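Local structure of putative S-adenosyl-L-methionine-dependent Methyltransferase (Methanococcus maripaludis, 3DLC) at residues F40-G51 / Y111-S120; V98-P106 / W124-I134. The protein binds S-adenosylmethionine and is probably a methyltransferase, perhaps acting like sterol 24-C-methyltransferases. All coordinates share one frame; numbering follows the deposited sequence. Where two conformers were deposited one is given.

Contact 1. Residues F40-G51 / Y111-S120. Unlike the reference sequence in segment 40-51: T46 (reference Asn). With SAM (S-adenosylmethionine), chain C.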
loop_
_atom_site.group_PDB
_atom_site.type_symbol
_atom_site.label_atom_id
_atom_site.label_comp_id
_atom_site.label_asym_id
_atom_site.label_seq_id
_atom_site.Cartn_x
_atom_site.Cartn_y
_atom_site.Cartn_z
ATOM N N PHE A 40 6.513 8.805 11.408
ATOM C CA PHE A 40 5.395 9.446 12.023
ATOM C C PHE A 40 5.253 9.254 13.505
ATOM O O PHE A 40 4.546 10.025 14.134
ATOM C CB PHE A 40 4.107 9.009 11.337
ATOM C CG PHE A 40 4.136 9.117 9.836
ATOM C CD1 PHE A 40 4.310 10.329 9.207
ATOM C CD2 PHE A 40 4.027 7.995 9.058
ATOM C CE1 PHE A 40 4.338 10.418 7.840
ATOM C CE2 PHE A 40 4.059 8.069 7.685
ATOM C CZ PHE A 40 4.218 9.291 7.075
ATOM N N GLY A 41 5.907 8.263 14.080
ATOM C CA GLY A 41 5.762 8.043 15.511
ATOM C C GLY A 41 4.396 7.540 15.937
ATOM O O GLY A 41 4.067 7.634 17.127
ATOM N N ILE A 42 3.603 7.024 14.988
ATOM C CA ILE A 42 2.280 6.435 15.264
ATOM C C ILE A 42 2.503 4.952 15.459
ATOM O O ILE A 42 3.027 4.283 14.566
ATOM C CB ILE A 42 1.243 6.697 14.154
ATOM C CG1 ILE A 42 1.223 8.169 13.691
ATOM C CG2 ILE A 42 -0.136 6.287 14.654
ATOM C CD1 ILE A 42 0.540 8.377 12.338
ATOM N N THR A 43 2.169 4.445 16.653
ATOM C CA THR A 43 2.511 3.035 16.997
ATOM C C THR A 43 1.282 2.202 17.445
ATOM O O THR A 43 1.399 1.069 17.842
ATOM C CB THR A 43 3.584 3.016 18.082
ATOM O OG1 THR A 43 3.127 3.735 19.233
ATOM C CG2 THR A 43 4.880 3.658 17.591
ATOM N N ALA A 44 0.163 2.891 17.571
ATOM C CA ALA A 44 -1.092 2.310 17.986
ATOM C C ALA A 44 -2.274 3.050 17.386
ATOM O O ALA A 44 -2.116 4.094 16.756
ATOM C CB ALA A 44 -1.198 2.249 19.547
ATOM N N GLY A 45 -3.460 2.545 17.641
ATOM C CA GLY A 45 -4.685 3.074 17.040
ATOM C C GLY A 45 -5.053 2.190 15.856
ATOM O O GLY A 45 -4.852 0.969 15.889
ATOM N N THR A 46 -5.555 2.806 14.808
ATOM C CA THR A 46 -6.037 2.084 13.640
ATOM C C THR A 46 -5.187 2.366 12.419
ATOM O O THR A 46 -4.795 3.501 12.140
ATOM C CB THR A 46 -7.484 2.508 13.381
ATOM O OG1 THR A 46 -7.459 3.937 13.217
ATOM C CG2 THR A 46 -8.413 2.082 14.516
ATOM N N CYS A 47 -4.869 1.305 11.706
ATOM C CA CYS A 47 -4.102 1.374 10.462
ATOM C C CYS A 47 -4.818 0.611 9.364
ATOM O O CYS A 47 -5.233 -0.535 9.586
ATOM C CB CYS A 47 -2.706 0.777 10.666
ATOM S SG CYS A 47 -1.690 0.697 9.188
ATOM N N ILE A 48 -4.996 1.258 8.220
ATOM C CA ILE A 48 -5.602 0.616 7.054
ATOM C C ILE A 48 -4.505 0.424 6.015
ATOM O O ILE A 48 -3.799 1.375 5.688
ATOM C CB ILE A 48 -6.737 1.454 6.428
ATOM C CG1 ILE A 48 -7.746 1.940 7.470
ATOM C CG2 ILE A 48 -7.397 0.696 5.308
ATOM C CD1 ILE A 48 -8.390 0.910 8.339
ATOM N N ASP A 49 -4.337 -0.816 5.537
ATOM C CA ASP A 49 -3.398 -1.189 4.480
ATOM C C ASP A 49 -4.234 -1.417 3.220
ATOM O O ASP A 49 -4.960 -2.397 3.096
ATOM C CB ASP A 49 -2.642 -2.441 4.918
ATOM C CG ASP A 49 -1.633 -2.941 3.908
ATOM O OD1 ASP A 49 -1.358 -2.218 2.933
ATOM O OD2 ASP A 49 -1.136 -4.074 4.118
ATOM N N ILE A 50 -4.143 -0.470 2.288
ATOM C CA ILE A 50 -4.947 -0.490 1.067
ATOM C C ILE A 50 -4.214 -1.246 -0.030
ATOM O O ILE A 50 -3.070 -0.957 -0.353
ATOM C CB ILE A 50 -5.315 0.922 0.619
ATOM C CG1 ILE A 50 -6.119 1.637 1.741
ATOM C CG2 ILE A 50 -6.114 0.876 -0.709
ATOM C CD1 ILE A 50 -6.486 3.074 1.402
ATOM N N GLY A 51 -4.902 -2.210 -0.622
ATOM C CA GLY A 51 -4.308 -3.082 -1.612
ATOM C C GLY A 51 -3.297 -3.995 -0.944
ATOM O O GLY A 51 -2.167 -4.165 -1.416
ATOM N N TYR A 111 -11.862 7.456 10.634
ATOM C CA TYR A 111 -11.528 6.279 11.394
ATOM C C TYR A 111 -10.042 5.986 11.585
ATOM O O TYR A 111 -9.652 5.487 12.650
ATOM C CB TYR A 111 -12.165 5.056 10.712
ATOM C CG TYR A 111 -11.899 3.741 11.396
ATOM C CD1 TYR A 111 -12.648 3.369 12.481
ATOM C CD2 TYR A 111 -10.897 2.883 10.945
ATOM C CE1 TYR A 111 -12.408 2.162 13.138
ATOM C CE2 TYR A 111 -10.653 1.685 11.584
ATOM C CZ TYR A 111 -11.415 1.335 12.667
ATOM O OH TYR A 111 -11.146 0.146 13.291
ATOM N N ALA A 112 -9.230 6.236 10.561
ATOM C CA ALA A 112 -7.870 5.728 10.514
ATOM C C ALA A 112 -6.833 6.712 11.036
ATOM O O ALA A 112 -6.721 7.814 10.540
ATOM C CB ALA A 112 -7.528 5.372 9.032
ATOM N N ASP A 113 -6.026 6.253 11.963
ATOM C CA ASP A 113 -4.858 7.032 12.373
ATOM C C ASP A 113 -3.753 7.050 11.320
ATOM O O ASP A 113 -3.000 8.006 11.207
ATOM C CB ASP A 113 -4.316 6.469 13.693
ATOM C CG ASP A 113 -5.309 6.621 14.831
ATOM O OD1 ASP A 113 -5.620 7.777 15.200
ATOM O OD2 ASP A 113 -5.770 5.608 15.347
ATOM N N LEU A 114 -3.659 5.954 10.590
ATOM C CA LEU A 114 -2.623 5.740 9.590
ATOM C C LEU A 114 -3.177 4.948 8.433
ATOM O O LEU A 114 -3.909 3.996 8.646
ATOM C CB LEU A 114 -1.447 4.971 10.196
ATOM C CG LEU A 114 -0.287 4.621 9.275
ATOM C CD1 LEU A 114 0.451 5.859 8.754
ATOM C CD2 LEU A 114 0.684 3.653 10.022
ATOM N N ILE A 115 -2.890 5.383 7.218
ATOM C CA ILE A 115 -3.256 4.644 6.011
ATOM C C ILE A 115 -1.983 4.386 5.231
ATOM O O ILE A 115 -1.256 5.332 4.884
ATOM C CB ILE A 115 -4.273 5.402 5.136
ATOM C CG1 ILE A 115 -5.532 5.714 5.940
ATOM C CG2 ILE A 115 -4.565 4.645 3.869
ATOM C CD1 ILE A 115 -6.546 6.624 5.214
ATOM N N VAL A 116 -1.707 3.116 4.953
ATOM C CA VAL A 116 -0.547 2.719 4.187
ATOM C C VAL A 116 -0.995 1.962 2.941
ATOM O O VAL A 116 -2.071 1.406 2.901
ATOM C CB VAL A 116 0.422 1.837 5.038
ATOM C CG1 VAL A 116 0.835 2.566 6.327
ATOM C CG2 VAL A 116 -0.183 0.461 5.365
ATOM N N SER A 117 -0.144 1.943 1.926
ATOM C CA SER A 117 -0.423 1.172 0.717
ATOM C C SER A 117 0.848 1.046 -0.091
ATOM O O SER A 117 1.500 2.055 -0.387
ATOM C CB SER A 117 -1.428 1.900 -0.129
ATOM O OG SER A 117 -1.717 1.201 -1.324
ATOM N N ARG A 118 1.196 -0.193 -0.456
ATOM C CA ARG A 118 2.360 -0.461 -1.286
ATOM C C ARG A 118 1.951 -1.135 -2.560
ATOM O O ARG A 118 1.267 -2.157 -2.546
ATOM C CB ARG A 118 3.381 -1.345 -0.566
ATOM C CG ARG A 118 4.612 -1.594 -1.389
ATOM C CD ARG A 118 5.566 -2.662 -0.786
ATOM N NE ARG A 118 6.660 -2.857 -1.709
ATOM C CZ ARG A 118 6.550 -3.552 -2.846
ATOM N NH1 ARG A 118 5.469 -4.267 -3.073
ATOM N NH2 ARG A 118 7.540 -3.554 -3.709
ATOM N N GLY A 119 2.427 -0.625 -3.676
ATOM C CA GLY A 119 2.235 -1.302 -4.939
ATOM C C GLY A 119 0.846 -1.409 -5.496
ATOM O O GLY A 119 0.628 -2.275 -6.341
ATOM N N SER A 120 -0.110 -0.655 -4.948
ATOM C CA SER A 120 -1.483 -0.622 -5.415
ATOM C C SER A 120 -1.874 0.635 -6.196
ATOM O O SER A 120 -2.583 0.537 -7.198
ATOM C CB SER A 120 -2.366 -0.833 -4.181
ATOM O OG SER A 120 -3.691 -1.194 -4.517
HETATM N N SAM C . 0.594 -4.504 -0.883
HETATM C CA SAM C . 1.065 -5.857 -1.275
HETATM C C SAM C . 2.568 -5.908 -1.243
HETATM O O SAM C . 3.199 -4.849 -1.267
HETATM O OXT SAM C . 3.114 -7.005 -1.251
HETATM C CB SAM C . 0.503 -6.245 -2.629
HETATM C CG SAM C . 0.928 -5.395 -3.783
HETATM S SD SAM C . 0.153 -6.008 -5.292
HETATM C CE SAM C . 1.445 -5.466 -6.377
HETATM C "C5'" SAM C . -1.233 -4.794 -5.613
HETATM C "C4'" SAM C . -2.600 -5.035 -4.905
HETATM O "O4'" SAM C . -3.591 -3.957 -4.957
HETATM C "C3'" SAM C . -3.304 -6.350 -5.324
HETATM O "O3'" SAM C . -3.427 -7.161 -4.196
HETATM C "C2'" SAM C . -4.656 -5.865 -5.850
HETATM O "O2'" SAM C . -5.733 -6.771 -5.769
HETATM C "C1'" SAM C . -4.872 -4.567 -5.054
HETATM N N9 SAM C . -5.766 -3.599 -5.709
HETATM C C8 SAM C . -5.634 -3.096 -6.981
HETATM N N7 SAM C . -6.585 -2.163 -7.226
HETATM C C5 SAM C . -7.354 -2.087 -6.095
HETATM C C6 SAM C . -8.490 -1.344 -5.762
HETATM N N6 SAM C . -9.136 -0.520 -6.607
HETATM N N1 SAM C . -8.969 -1.480 -4.506
HETATM C C2 SAM C . -8.394 -2.349 -3.608
HETATM N N3 SAM C . -7.326 -3.142 -3.908
HETATM C C4 SAM C . -6.835 -2.966 -5.133
HETATM O O HOH W 1 -0.473 -2.347 0.470
#
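C47, I48 and D49 pair with L114, I115 and V116 as parallel strands; the axes of 46-50 and 114-118 run 21° apart, 4.6 Å at their closest. The ladder runs from L114 N on T46 O through I48 N on L114 O (3.0 Å) and V116 N on I48 O (2.8 Å) to I50 N on V116 O. At its start one side chain and two backbone groups grip T46: its N donates to the anti lone pair of D113 OD2 (2.9 Å), while OG1, held between backbone N and carbonyl carbon (chi1 57°), gives its proton to Y111 O (2.7 Å) and accepts from D113 N. D113 OD1 forms a salt bridge with K139. On one sheet face C47 SG lies against L114 CD2; on the other, I50 CD1 presses tightly on I115 CG2 (3.5 Å). Placed anti to its own N (chi1 179°), S117 OG is carried across to I50 O, above the carbonyl plane. G51 O and R118 O accept from the SAM amino N, and R118 NH1 meets the SAM carboxylate O in the guanidinium plane (3.0 Å), its NE being held by G149 O. A water lies 2.6 Å from D49 OD1 and accepts from R118 N; D49 OD2 is held by S58. Polar groups thus gather at both strand ends, and the C-terminal carbonyls probably favour the charged form of the SAM amino group.

Contact 2. Residues V98-P106 / W124-I134. Unlike the reference sequence in segment 124-134: A128 (reference Thr). With SAM (S-adenosylmethionine), chain C.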
loop_
_atom_site.group_PDB
_atom_site.type_symbol
_atom_site.label_atom_id
_atom_site.label_comp_id
_atom_site.label_asym_id
_atom_site.label_seq_id
_atom_site.Cartn_x
_atom_site.Cartn_y
_atom_site.Cartn_z
ATOM N N VAL A 98 -10.410 -7.174 4.849
ATOM C CA VAL A 98 -11.626 -6.512 4.377
ATOM C C VAL A 98 -11.695 -6.572 2.856
ATOM O O VAL A 98 -10.817 -6.103 2.146
ATOM C CB VAL A 98 -11.644 -5.058 4.855
ATOM C CG1 VAL A 98 -12.904 -4.361 4.405
ATOM C CG2 VAL A 98 -11.438 -4.988 6.373
ATOM N N GLN A 99 -12.756 -7.179 2.374
ATOM C CA GLN A 99 -13.010 -7.284 0.947
ATOM C C GLN A 99 -13.600 -5.963 0.502
ATOM O O GLN A 99 -14.676 -5.568 0.963
ATOM C CB GLN A 99 -13.982 -8.453 0.696
ATOM C CG GLN A 99 -14.396 -8.670 -0.705
ATOM C CD GLN A 99 -13.291 -9.242 -1.535
ATOM O OE1 GLN A 99 -12.609 -10.204 -1.139
ATOM N NE2 GLN A 99 -13.104 -8.662 -2.727
ATOM N N GLY A 100 -12.923 -5.230 -0.361
ATOM C CA GLY A 100 -13.459 -3.970 -0.826
ATOM C C GLY A 100 -12.467 -3.215 -1.671
ATOM O O GLY A 100 -11.329 -3.600 -1.851
ATOM N N ASP A 101 -12.943 -2.095 -2.181
ATOM C CA ASP A 101 -12.270 -1.274 -3.181
ATOM C C ASP A 101 -11.983 0.114 -2.639
ATOM O O ASP A 101 -12.810 0.715 -1.925
ATOM C CB ASP A 101 -13.238 -1.172 -4.398
ATOM C CG ASP A 101 -12.602 -0.717 -5.667
ATOM O OD1 ASP A 101 -11.920 0.323 -5.685
ATOM O OD2 ASP A 101 -12.773 -1.425 -6.690
ATOM N N VAL A 102 -10.805 0.630 -2.974
ATOM C CA VAL A 102 -10.385 1.965 -2.568
ATOM C C VAL A 102 -11.386 3.046 -3.026
ATOM O O VAL A 102 -11.451 4.122 -2.450
ATOM C CB VAL A 102 -8.954 2.274 -3.087
ATOM C CG1 VAL A 102 -8.905 2.417 -4.605
ATOM C CG2 VAL A 102 -8.394 3.507 -2.370
ATOM N N HIS A 103 -12.161 2.747 -4.064
ATOM C CA HIS A 103 -13.113 3.735 -4.572
ATOM C C HIS A 103 -14.412 3.761 -3.795
ATOM O O HIS A 103 -15.269 4.608 -4.067
ATOM C CB HIS A 103 -13.434 3.507 -6.044
ATOM C CG HIS A 103 -12.240 3.591 -6.930
ATOM N ND1 HIS A 103 -11.491 2.486 -7.248
ATOM C CD2 HIS A 103 -11.611 4.650 -7.494
ATOM C CE1 HIS A 103 -10.489 2.860 -8.031
ATOM N NE2 HIS A 103 -10.536 4.166 -8.190
ATOM N N ASN A 104 -14.580 2.856 -2.838
ATOM C CA ASN A 104 -15.798 2.810 -2.037
ATOM C C ASN A 104 -15.480 2.017 -0.775
ATOM O O ASN A 104 -15.865 0.872 -0.600
ATOM C CB ASN A 104 -16.917 2.184 -2.861
ATOM C CG ASN A 104 -18.203 2.174 -2.120
ATOM O OD1 ASN A 104 -18.562 3.184 -1.544
ATOM N ND2 ASN A 104 -18.934 1.053 -2.153
ATOM N N ILE A 105 -14.722 2.657 0.093
ATOM C CA ILE A 105 -14.139 1.953 1.233
ATOM C C ILE A 105 -15.179 1.699 2.311
ATOM O O ILE A 105 -15.820 2.645 2.768
ATOM C CB ILE A 105 -12.959 2.751 1.834
ATOM C CG1 ILE A 105 -11.906 3.045 0.765
ATOM C CG2 ILE A 105 -12.354 1.968 3.030
ATOM C CD1 ILE A 105 -10.734 3.954 1.244
ATOM N N PRO A 106 -15.342 0.442 2.742
ATOM C CA PRO A 106 -16.383 0.100 3.740
ATOM C C PRO A 106 -15.915 0.340 5.164
ATOM O O PRO A 106 -15.894 -0.557 6.013
ATOM C CB PRO A 106 -16.637 -1.378 3.467
ATOM C CG PRO A 106 -15.299 -1.896 3.111
ATOM C CD PRO A 106 -14.674 -0.782 2.247
ATOM N N TRP A 124 -4.715 1.899 -9.765
ATOM C CA TRP A 124 -6.069 2.402 -9.560
ATOM C C TRP A 124 -6.625 3.180 -10.712
ATOM O O TRP A 124 -5.959 4.039 -11.243
ATOM C CB TRP A 124 -6.198 3.280 -8.295
ATOM C CG TRP A 124 -5.788 2.600 -7.045
ATOM C CD1 TRP A 124 -5.701 1.247 -6.814
ATOM C CD2 TRP A 124 -5.411 3.234 -5.819
ATOM N NE1 TRP A 124 -5.274 1.010 -5.531
ATOM C CE2 TRP A 124 -5.051 2.216 -4.914
ATOM C CE3 TRP A 124 -5.320 4.556 -5.399
ATOM C CZ2 TRP A 124 -4.627 2.498 -3.623
ATOM C CZ3 TRP A 124 -4.865 4.829 -4.127
ATOM C CH2 TRP A 124 -4.523 3.804 -3.258
ATOM N N GLU A 125 -7.865 2.857 -11.063
ATOM C CA GLU A 125 -8.627 3.616 -12.048
ATOM C C GLU A 125 -9.122 4.869 -11.267
ATOM O O GLU A 125 -9.023 4.893 -10.071
ATOM C CB GLU A 125 -9.813 2.743 -12.549
ATOM C CG GLU A 125 -9.365 1.460 -13.268
ATOM C CD GLU A 125 -10.493 0.444 -13.541
ATOM O OE1 GLU A 125 -11.667 0.686 -13.164
ATOM O OE2 GLU A 125 -10.185 -0.618 -14.133
ATOM N N ASP A 126 -9.620 5.915 -11.887
ATOM C CA ASP A 126 -10.194 7.002 -11.066
ATOM C C ASP A 126 -9.545 7.376 -9.711
ATOM O O ASP A 126 -10.135 7.284 -8.622
ATOM C CB ASP A 126 -11.676 6.729 -10.852
ATOM C CG ASP A 126 -12.429 7.989 -10.492
ATOM O OD1 ASP A 126 -11.793 9.074 -10.423
ATOM O OD2 ASP A 126 -13.639 7.879 -10.230
ATOM N N VAL A 127 -8.336 7.893 -9.833
ATOM C CA VAL A 127 -7.563 8.228 -8.652
ATOM C C VAL A 127 -8.149 9.391 -7.854
ATOM O O VAL A 127 -7.949 9.448 -6.645
ATOM C CB VAL A 127 -6.079 8.425 -8.943
ATOM C CG1 VAL A 127 -5.456 7.064 -9.346
ATOM C CG2 VAL A 127 -5.842 9.484 -9.995
ATOM N N ALA A 128 -8.880 10.292 -8.503
ATOM C CA ALA A 128 -9.515 11.390 -7.759
ATOM C C ALA A 128 -10.496 10.814 -6.739
ATOM O O ALA A 128 -10.524 11.217 -5.576
ATOM C CB ALA A 128 -10.234 12.340 -8.697
ATOM N N THR A 129 -11.337 9.885 -7.177
ATOM C CA THR A 129 -12.294 9.263 -6.290
ATOM C C THR A 129 -11.588 8.471 -5.192
ATOM O O THR A 129 -11.986 8.511 -4.018
ATOM C CB THR A 129 -13.262 8.370 -7.074
ATOM O OG1 THR A 129 -14.007 9.205 -7.961
ATOM C CG2 THR A 129 -14.200 7.572 -6.165
ATOM N N ALA A 130 -10.544 7.749 -5.565
ATOM C CA ALA A 130 -9.788 6.953 -4.588
ATOM C C ALA A 130 -9.237 7.853 -3.478
ATOM O O ALA A 130 -9.358 7.539 -2.309
ATOM C CB ALA A 130 -8.654 6.213 -5.272
ATOM N N PHE A 131 -8.615 8.972 -3.853
ATOM C CA PHE A 131 -8.054 9.868 -2.848
ATOM C C PHE A 131 -9.080 10.619 -2.027
ATOM O O PHE A 131 -8.843 10.903 -0.871
ATOM C CB PHE A 131 -6.951 10.749 -3.435
ATOM C CG PHE A 131 -5.631 10.009 -3.501
ATOM C CD1 PHE A 131 -4.809 9.926 -2.385
ATOM C CD2 PHE A 131 -5.277 9.287 -4.630
ATOM C CE1 PHE A 131 -3.652 9.181 -2.427
ATOM C CE2 PHE A 131 -4.116 8.542 -4.666
ATOM C CZ PHE A 131 -3.312 8.488 -3.562
ATOM N N ARG A 132 -10.250 10.895 -2.584
ATOM C CA ARG A 132 -11.350 11.426 -1.769
ATOM C C ARG A 132 -11.778 10.418 -0.714
ATOM O O ARG A 132 -12.069 10.788 0.427
ATOM C CB ARG A 132 -12.525 11.862 -2.644
ATOM C CG ARG A 132 -12.253 13.201 -3.345
ATOM C CD ARG A 132 -13.489 13.673 -4.128
ATOM N NE ARG A 132 -13.392 15.082 -4.464
ATOM C CZ ARG A 132 -12.773 15.558 -5.512
ATOM N NH1 ARG A 132 -12.331 14.773 -6.463
ATOM N NH2 ARG A 132 -12.609 16.872 -5.628
ATOM N N GLU A 133 -11.827 9.140 -1.094
ATOM C CA GLU A 133 -12.182 8.097 -0.107
ATOM C C GLU A 133 -11.120 7.959 0.986
ATOM O O GLU A 133 -11.419 7.810 2.168
ATOM C CB GLU A 133 -12.418 6.748 -0.814
ATOM C CG GLU A 133 -13.782 6.632 -1.418
ATOM C CD GLU A 133 -14.824 6.538 -0.317
ATOM O OE1 GLU A 133 -14.992 5.440 0.274
ATOM O OE2 GLU A 133 -15.444 7.570 0.003
ATOM N N ILE A 134 -9.854 7.965 0.576
ATOM C CA ILE A 134 -8.743 7.908 1.512
ATOM C C ILE A 134 -8.843 9.063 2.495
ATOM O O ILE A 134 -8.695 8.898 3.707
ATOM C CB ILE A 134 -7.413 7.899 0.751
ATOM C CG1 ILE A 134 -7.266 6.533 0.064
ATOM C CG2 ILE A 134 -6.218 8.199 1.655
ATOM C CD1 ILE A 134 -6.210 6.484 -1.051
HETATM N N SAM C . 0.594 -4.504 -0.883
HETATM C CA SAM C . 1.065 -5.857 -1.275
HETATM C C SAM C . 2.568 -5.908 -1.243
HETATM O O SAM C . 3.199 -4.849 -1.267
HETATM O OXT SAM C . 3.114 -7.005 -1.251
HETATM C CB SAM C . 0.503 -6.245 -2.629
HETATM C CG SAM C . 0.928 -5.395 -3.783
HETATM S SD SAM C . 0.153 -6.008 -5.292
HETATM C CE SAM C . 1.445 -5.466 -6.377
HETATM C "C5'" SAM C . -1.233 -4.794 -5.613
HETATM C "C4'" SAM C . -2.600 -5.035 -4.905
HETATM O "O4'" SAM C . -3.591 -3.957 -4.957
HETATM C "C3'" SAM C . -3.304 -6.350 -5.324
HETATM O "O3'" SAM C . -3.427 -7.161 -4.196
HETATM C "C2'" SAM C . -4.656 -5.865 -5.850
HETATM O "O2'" SAM C . -5.733 -6.771 -5.769
HETATM C "C1'" SAM C . -4.872 -4.567 -5.054
HETATM N N9 SAM C . -5.766 -3.599 -5.709
HETATM C C8 SAM C . -5.634 -3.096 -6.981
HETATM N N7 SAM C . -6.585 -2.163 -7.226
HETATM C C5 SAM C . -7.354 -2.087 -6.095
HETATM C C6 SAM C . -8.490 -1.344 -5.762
HETATM N N6 SAM C . -9.136 -0.520 -6.607
HETATM N N1 SAM C . -8.969 -1.480 -4.506
HETATM C C2 SAM C . -8.394 -2.349 -3.608
HETATM N N3 SAM C . -7.326 -3.142 -3.908
HETATM C C4 SAM C . -6.835 -2.966 -5.133
#
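V102 CG1 sits over the centre of the W124 five-membered ring, 3.8 Å from its centroid and 7° off the normal, a CH-pi contact. The edge of that indole faces SAM, with CD1 of W124 3.5 Å from N7 of the adenine, while NE1 is hydrogen-bonded to S120. The same V102 methyl lies toward the rim of one face of the H103 imidazole, whose edge takes the polar partners: NE2 donates to E125 O in a very short bond (2.5 Å), almost in the ring plane, though from well above the plane of that carbonyl. At the other nitrogen, ND1 donates to D101 OD1 (2.7 Å), which also accepts H103 N in an Asx turn, both donors coming from the same face of the carboxylate. The ring is thereby fixed at both nitrogens; with an alanine in its place, E125 O would probably lack this donor and D101 OD1 would lose one of its two donors from the loop, its carboxylate less firmly set toward the adenine. V102 CG2, anti to the backbone N, points to I134 CD1 and packs on A130 CB. The E133 side chain bends at chi2 (-69°) and brings the anti lone pair of OE1 to I105 N (2.8 Å); its OE2 forms a salt bridge with R136. D126 N-caps helix 127-137, its OD2 accepting from T129 OG1 (2.7 Å) and its OD1 weakly from T129 N. SAM is read by the loop itself: N6 donates to D101 OD1 (3.1 Å) and V102 N to N1 (3.2 Å). An acidic side chain and the next backbone N-H reading the adenine edge, after a parallel strand, are characteristic of the adenine pocket in Rossmann-fold class I methyltransferases.

How the contacts relate
Contact 1 is the more deeply buried, joining two neighbouring strands inside the sheet; contact 2 is partly buried and ties the loop after edge strand 95-99 to helix 127-137, which packs on one face of that sheet. They meet where I50 touches V102, W124 and I134, and where I115 CD1 lies against I134 O. Strand 112-118 leads on into the helix of contact 2, and the segments interleave along the chain in the order 40-51, 98-106, 111-120, 124-134. Regular backbone pairing dominates 40-51 / 111-120, whereas side chains bonded to backbone groups dominate 98-106 / 124-134. Both reach SAM: the first chiefly at its amino-acid moiety and ribose, the second at the adenine.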